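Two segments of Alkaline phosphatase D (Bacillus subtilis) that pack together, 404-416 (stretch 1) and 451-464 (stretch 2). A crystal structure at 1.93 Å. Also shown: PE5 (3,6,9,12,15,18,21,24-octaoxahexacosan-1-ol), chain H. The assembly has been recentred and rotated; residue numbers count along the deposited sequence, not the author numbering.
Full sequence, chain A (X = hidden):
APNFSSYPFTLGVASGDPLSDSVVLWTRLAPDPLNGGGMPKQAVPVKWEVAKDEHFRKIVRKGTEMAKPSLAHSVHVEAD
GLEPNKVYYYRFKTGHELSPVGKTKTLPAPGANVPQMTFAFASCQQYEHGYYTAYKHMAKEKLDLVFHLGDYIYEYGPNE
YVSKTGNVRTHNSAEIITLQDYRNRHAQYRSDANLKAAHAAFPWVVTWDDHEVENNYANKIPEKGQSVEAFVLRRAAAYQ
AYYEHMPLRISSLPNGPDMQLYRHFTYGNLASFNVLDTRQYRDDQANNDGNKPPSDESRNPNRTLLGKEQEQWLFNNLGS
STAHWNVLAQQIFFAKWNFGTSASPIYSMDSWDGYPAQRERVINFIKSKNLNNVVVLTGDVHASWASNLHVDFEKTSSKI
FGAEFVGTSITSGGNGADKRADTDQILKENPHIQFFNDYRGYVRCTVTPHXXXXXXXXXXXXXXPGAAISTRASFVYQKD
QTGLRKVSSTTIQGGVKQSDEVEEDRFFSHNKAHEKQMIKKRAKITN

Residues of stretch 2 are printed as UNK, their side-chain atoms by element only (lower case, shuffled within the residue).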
# COMPACT_ATOMS: atom_id res chain seq x y z
N GLU A 404 -11.11 1.52 -11.79
CA GLU A 404 -10.30 0.92 -10.72
C GLU A 404 -9.07 0.26 -11.30
O GLU A 404 -9.17 -0.54 -12.22
CB GLU A 404 -11.10 -0.15 -9.93
CG GLU A 404 -10.28 -0.72 -8.77
CD GLU A 404 -10.99 -1.78 -7.90
OE1 GLU A 404 -11.94 -2.46 -8.38
OE2 GLU A 404 -10.52 -1.96 -6.74
N PHE A 405 -7.90 0.58 -10.74
CA PHE A 405 -6.66 -0.11 -11.04
C PHE A 405 -6.21 -0.88 -9.82
O PHE A 405 -5.82 -0.28 -8.81
CB PHE A 405 -5.61 0.93 -11.44
CG PHE A 405 -6.04 1.77 -12.61
CD1 PHE A 405 -6.18 1.18 -13.85
CD2 PHE A 405 -6.38 3.08 -12.46
CE1 PHE A 405 -6.63 1.91 -14.96
CE2 PHE A 405 -6.84 3.85 -13.60
CZ PHE A 405 -6.96 3.23 -14.82
N VAL A 406 -6.27 -2.20 -9.93
CA VAL A 406 -5.85 -3.10 -8.88
C VAL A 406 -4.44 -3.53 -9.20
O VAL A 406 -4.17 -4.16 -10.21
CB VAL A 406 -6.75 -4.36 -8.82
CG1 VAL A 406 -6.30 -5.31 -7.69
CG2 VAL A 406 -8.25 -3.94 -8.67
N GLY A 407 -3.51 -3.18 -8.34
CA GLY A 407 -2.13 -3.60 -8.56
C GLY A 407 -1.79 -4.96 -8.04
O GLY A 407 -2.22 -5.36 -6.96
N THR A 408 -0.97 -5.67 -8.81
CA THR A 408 -0.35 -6.89 -8.35
C THR A 408 0.54 -6.66 -7.11
O THR A 408 0.78 -5.54 -6.69
CB THR A 408 0.47 -7.48 -9.47
OG1 THR A 408 0.93 -8.79 -9.13
CG2 THR A 408 1.63 -6.54 -9.87
N SER A 409 1.04 -7.74 -6.56
CA SER A 409 1.92 -7.69 -5.41
C SER A 409 3.39 -7.54 -5.85
O SER A 409 3.77 -7.99 -6.94
CB SER A 409 1.77 -8.98 -4.65
OG SER A 409 1.83 -10.09 -5.53
N ILE A 410 4.18 -6.91 -4.98
CA ILE A 410 5.65 -6.81 -5.15
C ILE A 410 6.26 -8.20 -5.16
O ILE A 410 7.12 -8.49 -6.01
CB ILE A 410 6.24 -5.94 -4.03
CG1 ILE A 410 5.81 -4.49 -4.21
CG2 ILE A 410 7.77 -6.09 -3.93
CD1 ILE A 410 6.60 -3.69 -5.34
N THR A 411 5.84 -9.07 -4.23
CA THR A 411 6.26 -10.47 -4.21
C THR A 411 5.22 -11.52 -3.80
O THR A 411 5.37 -12.68 -4.13
CB THR A 411 7.41 -10.68 -3.18
OG1 THR A 411 7.02 -10.08 -1.94
CG2 THR A 411 8.74 -10.07 -3.71
N SER A 412 4.21 -11.14 -3.01
CA SER A 412 3.32 -12.15 -2.39
C SER A 412 2.73 -13.04 -3.45
O SER A 412 2.21 -12.55 -4.47
CB SER A 412 2.20 -11.48 -1.59
OG SER A 412 2.73 -10.57 -0.67
N GLY A 413 2.88 -14.34 -3.24
CA GLY A 413 2.34 -15.35 -4.14
C GLY A 413 3.36 -15.98 -5.06
O GLY A 413 3.12 -17.03 -5.63
N GLY A 414 4.54 -15.36 -5.18
CA GLY A 414 5.61 -15.99 -5.95
C GLY A 414 5.58 -15.59 -7.43
O GLY A 414 5.07 -14.53 -7.78
N ASN A 415 6.10 -16.45 -8.29
CA ASN A 415 6.37 -16.03 -9.67
C ASN A 415 5.13 -15.79 -10.51
O ASN A 415 5.12 -14.89 -11.38
CB ASN A 415 7.29 -17.03 -10.36
CG ASN A 415 8.65 -17.11 -9.71
OD1 ASN A 415 9.14 -16.13 -9.13
ND2 ASN A 415 9.27 -18.28 -9.81
N GLY A 416 4.10 -16.59 -10.27
CA GLY A 416 2.82 -16.37 -10.94
C GLY A 416 2.90 -16.70 -12.43
O GLY A 416 3.71 -17.54 -12.86
N UNK A 451 -6.86 12.97 -19.15
CA UNK A 451 -6.52 11.58 -19.32
C UNK A 451 -5.74 10.96 -18.14
O UNK A 451 -4.79 11.57 -17.63
c UNK A 451 -4.59 10.06 -22.23
n UNK A 451 -3.30 9.76 -22.08
c UNK A 451 -5.68 11.48 -20.55
c UNK A 451 -5.41 10.10 -20.96
o UNK A 451 -5.10 10.32 -23.33
N UNK A 452 -6.12 9.74 -17.78
CA UNK A 452 -5.41 8.95 -16.77
C UNK A 452 -4.86 7.74 -17.46
O UNK A 452 -5.60 6.96 -18.04
c UNK A 452 -5.54 8.41 -13.17
c UNK A 452 -6.36 8.51 -15.66
c UNK A 452 -4.51 7.74 -11.04
n UNK A 452 -4.47 6.45 -13.19
c UNK A 452 -5.98 9.60 -12.59
c UNK A 452 -4.96 8.90 -10.49
c UNK A 452 -5.69 9.83 -11.23
c UNK A 452 -5.00 6.68 -14.45
c UNK A 452 -5.66 7.86 -14.47
c UNK A 452 -4.81 7.50 -12.38
N UNK A 453 -3.55 7.54 -17.37
CA UNK A 453 -2.94 6.34 -17.90
C UNK A 453 -2.32 5.50 -16.78
O UNK A 453 -1.64 6.05 -15.91
c UNK A 453 -0.53 5.68 -20.83
c UNK A 453 -1.09 5.48 -19.41
n UNK A 453 1.20 6.83 -22.20
c UNK A 453 0.41 6.81 -20.90
c UNK A 453 -1.85 6.69 -18.91
N UNK A 454 -2.58 4.20 -16.83
CA UNK A 454 -2.02 3.23 -15.91
C UNK A 454 -1.20 2.24 -16.70
O UNK A 454 -1.72 1.60 -17.61
c UNK A 454 -3.15 2.49 -15.15
N UNK A 455 0.08 2.12 -16.35
CA UNK A 455 0.96 1.09 -16.87
C UNK A 455 1.23 0.01 -15.82
O UNK A 455 1.66 0.32 -14.71
c UNK A 455 2.22 2.83 -18.31
c UNK A 455 2.32 1.72 -17.23
o UNK A 455 1.34 2.74 -19.19
o UNK A 455 3.02 3.79 -18.26
N UNK A 456 1.02 -1.25 -16.20
CA UNK A 456 1.28 -2.38 -15.32
C UNK A 456 2.69 -2.88 -15.57
O UNK A 456 2.99 -3.44 -16.62
c UNK A 456 -1.12 -3.07 -15.01
c UNK A 456 -3.23 -1.83 -15.29
c UNK A 456 -2.83 -3.09 -13.28
c UNK A 456 0.25 -3.48 -15.53
c UNK A 456 -1.58 -3.48 -13.76
o UNK A 456 -4.89 -1.90 -13.53
c UNK A 456 -3.65 -2.27 -14.03
c UNK A 456 -1.96 -2.23 -15.78
N UNK A 457 3.56 -2.65 -14.59
CA UNK A 457 4.98 -2.92 -14.72
C UNK A 457 5.32 -4.21 -14.02
O UNK A 457 5.29 -4.26 -12.79
c UNK A 457 5.97 0.00 -15.89
n UNK A 457 7.38 0.34 -15.73
c UNK A 457 5.33 -0.39 -14.54
n UNK A 457 8.16 -0.64 -17.69
c UNK A 457 5.77 -1.77 -14.10
c UNK A 457 8.37 0.03 -16.57
n UNK A 457 9.60 0.42 -16.29
N UNK A 458 5.64 -5.26 -14.78
CA UNK A 458 5.77 -6.59 -14.21
C UNK A 458 7.04 -7.35 -14.62
O UNK A 458 7.77 -6.93 -15.53
c UNK A 458 4.48 -7.77 -16.05
c UNK A 458 4.50 -7.42 -14.56
c UNK A 458 3.25 -6.64 -14.18
N UNK A 459 7.30 -8.44 -13.92
CA UNK A 459 8.47 -9.27 -14.10
C UNK A 459 8.06 -10.72 -14.21
O UNK A 459 7.07 -11.12 -13.60
s UNK A 459 10.69 -7.55 -11.00
c UNK A 459 9.89 -7.73 -12.61
c UNK A 459 9.43 -9.13 -12.90
c UNK A 459 9.33 -8.02 -9.90
N UNK A 460 8.82 -11.54 -14.94
CA UNK A 460 8.49 -12.95 -15.03
C UNK A 460 8.68 -13.75 -13.73
O UNK A 460 8.05 -14.80 -13.59
c UNK A 460 9.90 -11.17 -15.88
c UNK A 460 9.46 -13.46 -16.10
c UNK A 460 10.56 -12.46 -16.14
N UNK A 461 9.55 -13.31 -12.82
CA UNK A 461 9.86 -14.10 -11.61
C UNK A 461 10.45 -13.22 -10.52
O UNK A 461 10.95 -12.14 -10.79
c UNK A 461 13.18 -14.40 -11.74
c UNK A 461 14.41 -13.99 -12.29
c UNK A 461 10.81 -15.29 -11.93
c UNK A 461 14.60 -14.06 -13.66
c UNK A 461 12.14 -14.87 -12.54
c UNK A 461 12.34 -14.92 -13.91
c UNK A 461 13.57 -14.52 -14.48
N UNK A 462 10.33 -13.70 -9.28
CA UNK A 462 10.91 -13.05 -8.10
C UNK A 462 11.68 -14.07 -7.22
O UNK A 462 12.32 -13.67 -6.25
c UNK A 462 8.73 -13.26 -6.73
c UNK A 462 9.22 -11.16 -7.97
c UNK A 462 9.82 -12.31 -7.23
N UNK A 463 11.64 -15.35 -7.57
CA UNK A 463 12.29 -16.39 -6.78
C UNK A 463 13.83 -16.38 -6.96
O UNK A 463 14.54 -16.97 -6.16
c UNK A 463 11.74 -17.81 -7.11
o UNK A 463 11.74 -18.02 -8.53
c UNK A 463 10.34 -17.99 -6.57
N UNK A 464 14.29 -15.71 -8.02
CA UNK A 464 15.70 -15.39 -8.24
C UNK A 464 15.80 -13.89 -8.41
O UNK A 464 14.88 -13.27 -8.94
c UNK A 464 16.24 -16.05 -9.51
o UNK A 464 17.68 -17.93 -7.98
o UNK A 464 16.15 -19.46 -8.27
c UNK A 464 15.98 -17.53 -9.64
c UNK A 464 16.66 -18.36 -8.55
C48 PE5 H . 4.36 6.03 -19.96
C50 PE5 H . 4.48 7.25 -20.87
O1 PE5 H . 3.21 7.89 -20.98
C1 PE5 H . 3.23 9.32 -20.97
C2 PE5 H . 1.84 9.90 -20.72
O2 PE5 H . 1.18 10.18 -21.96
C3 PE5 H . -0.25 10.26 -21.94
C4 PE5 H . -0.75 10.26 -23.39
O3 PE5 H . -1.41 9.03 -23.73
C5 PE5 H . -0.68 8.28 -24.70
C6 PE5 H . -1.33 6.98 -25.11
O4 PE5 H . -0.32 6.09 -25.59
C7 PE5 H . 0.12 5.16 -24.61
C8 PE5 H . 1.40 4.45 -24.97
O5 PE5 H . 2.12 4.14 -23.77
C9 PE5 H . 1.91 2.79 -23.38
O HOH W 1 6.39 -12.51 -11.30
O HOH W 2 6.24 -16.77 -14.17

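Position 451 has three side-chain carbons, the third carrying one oxygen and one nitrogen. It touches nothing on stretch 1. The atoms fit a glutamine, and the residue is Gln451. Its NE2 donates a hydrogen bond to PE5 O3 at 2.6 Å.

Position 452 has one carbon leading to fused five- and six-membered rings of eight carbons and one nitrogen. The five-membered ring lies nearly parallel to the Phe405 ring, at 13°, but the two are slid apart and barely overlap. Only tryptophan has this indole: Trp452. The closest atoms are Trp452 CD1 and Phe405 CE2, 3.5 Å apart.

Position 453 has four carbons in a row ending in nitrogen, and its CB points away from stretch 1. This is Lys453. Its NZ hydrogen-bonds to PE5 O1 at 2.6 Å and to PE5 O5 at 3.2 Å.

Position 454 has a single side-chain carbon, which sits over one face of the Phe405 ring. It is Ala454. The CB is 3.6 Å from the Phe405 ring centroid, in a CH-pi contact.

Position 455 has two carbons, the second carrying two oxygens, and lies out of reach of stretch 1. It is Asp455. Its OD2 comes within 3.1 Å of PE5 C48.

Position 456 has one carbon, then a six-carbon ring bearing an oxygen. The oxygen lies at the edge of the Phe405 ring, and Val406 O meets the edge of the 456 ring. The phenol identifies Tyr456. Its OH is 3.4 Å from Phe405 CD1, and its CE2 is 3.5 Å from Val406 O.

Position 457 has three carbons, a nitrogen, then a carbon with two more nitrogens. Its end leads away from stretch 1. This guanidinium group marks Arg457.

Position 458 has one carbon carrying two others and makes no close contact with stretch 1. The branch at CB gives Val458.

Position 459 is an unbranched chain of two carbons, a sulfur and a carbon, with its end near Ile410 O. It is Met459. Its CE reaches to 4.5 Å from Ile410 O.

Position 460 has three carbons closing a ring onto the backbone nitrogen. Its CA-to-CB bond points away, and the side chain stays at least 6.6 Å from stretch 1. It is Pro460.

Position 461 has one carbon and a six-carbon ring without oxygen. The end of the side chain leads away, but CA of 461 is 3.3 Å from Asn415 OD1. It is Phe461.

Position 462 again has one carbon carrying two, near Ile410, Thr411 and Gly414. It is Val462, and its CG1 is 3.9 Å from Ile410 O.

Position 463 has one carbon carrying an oxygen and a carbon. The oxygen lies by Asn415 ND2. It is Thr463. Asn415 ND2 donates to Thr463 OG1 at 2.8 Å.

Position 464 has three carbons, the third carrying two oxygens. It is exposed and touches nothing on stretch 1. It is Glu464.

The contact has two centres. Phe405 packs among alternate residues of the strand. Farther along, Asn415 OD1 accepts from Val462 N at 2.7 Å and from Thr463 N at 3.0 Å. Counting ND2 to Thr463 OG1, the Asn415 amide makes three hydrogen bonds. Water 1 bridges the backbones, donating to Asn415 O at 2.7 Å and Met459 O at 2.8 Å.

Stretch 2 (451-464) QWKADYRVMPFVTE
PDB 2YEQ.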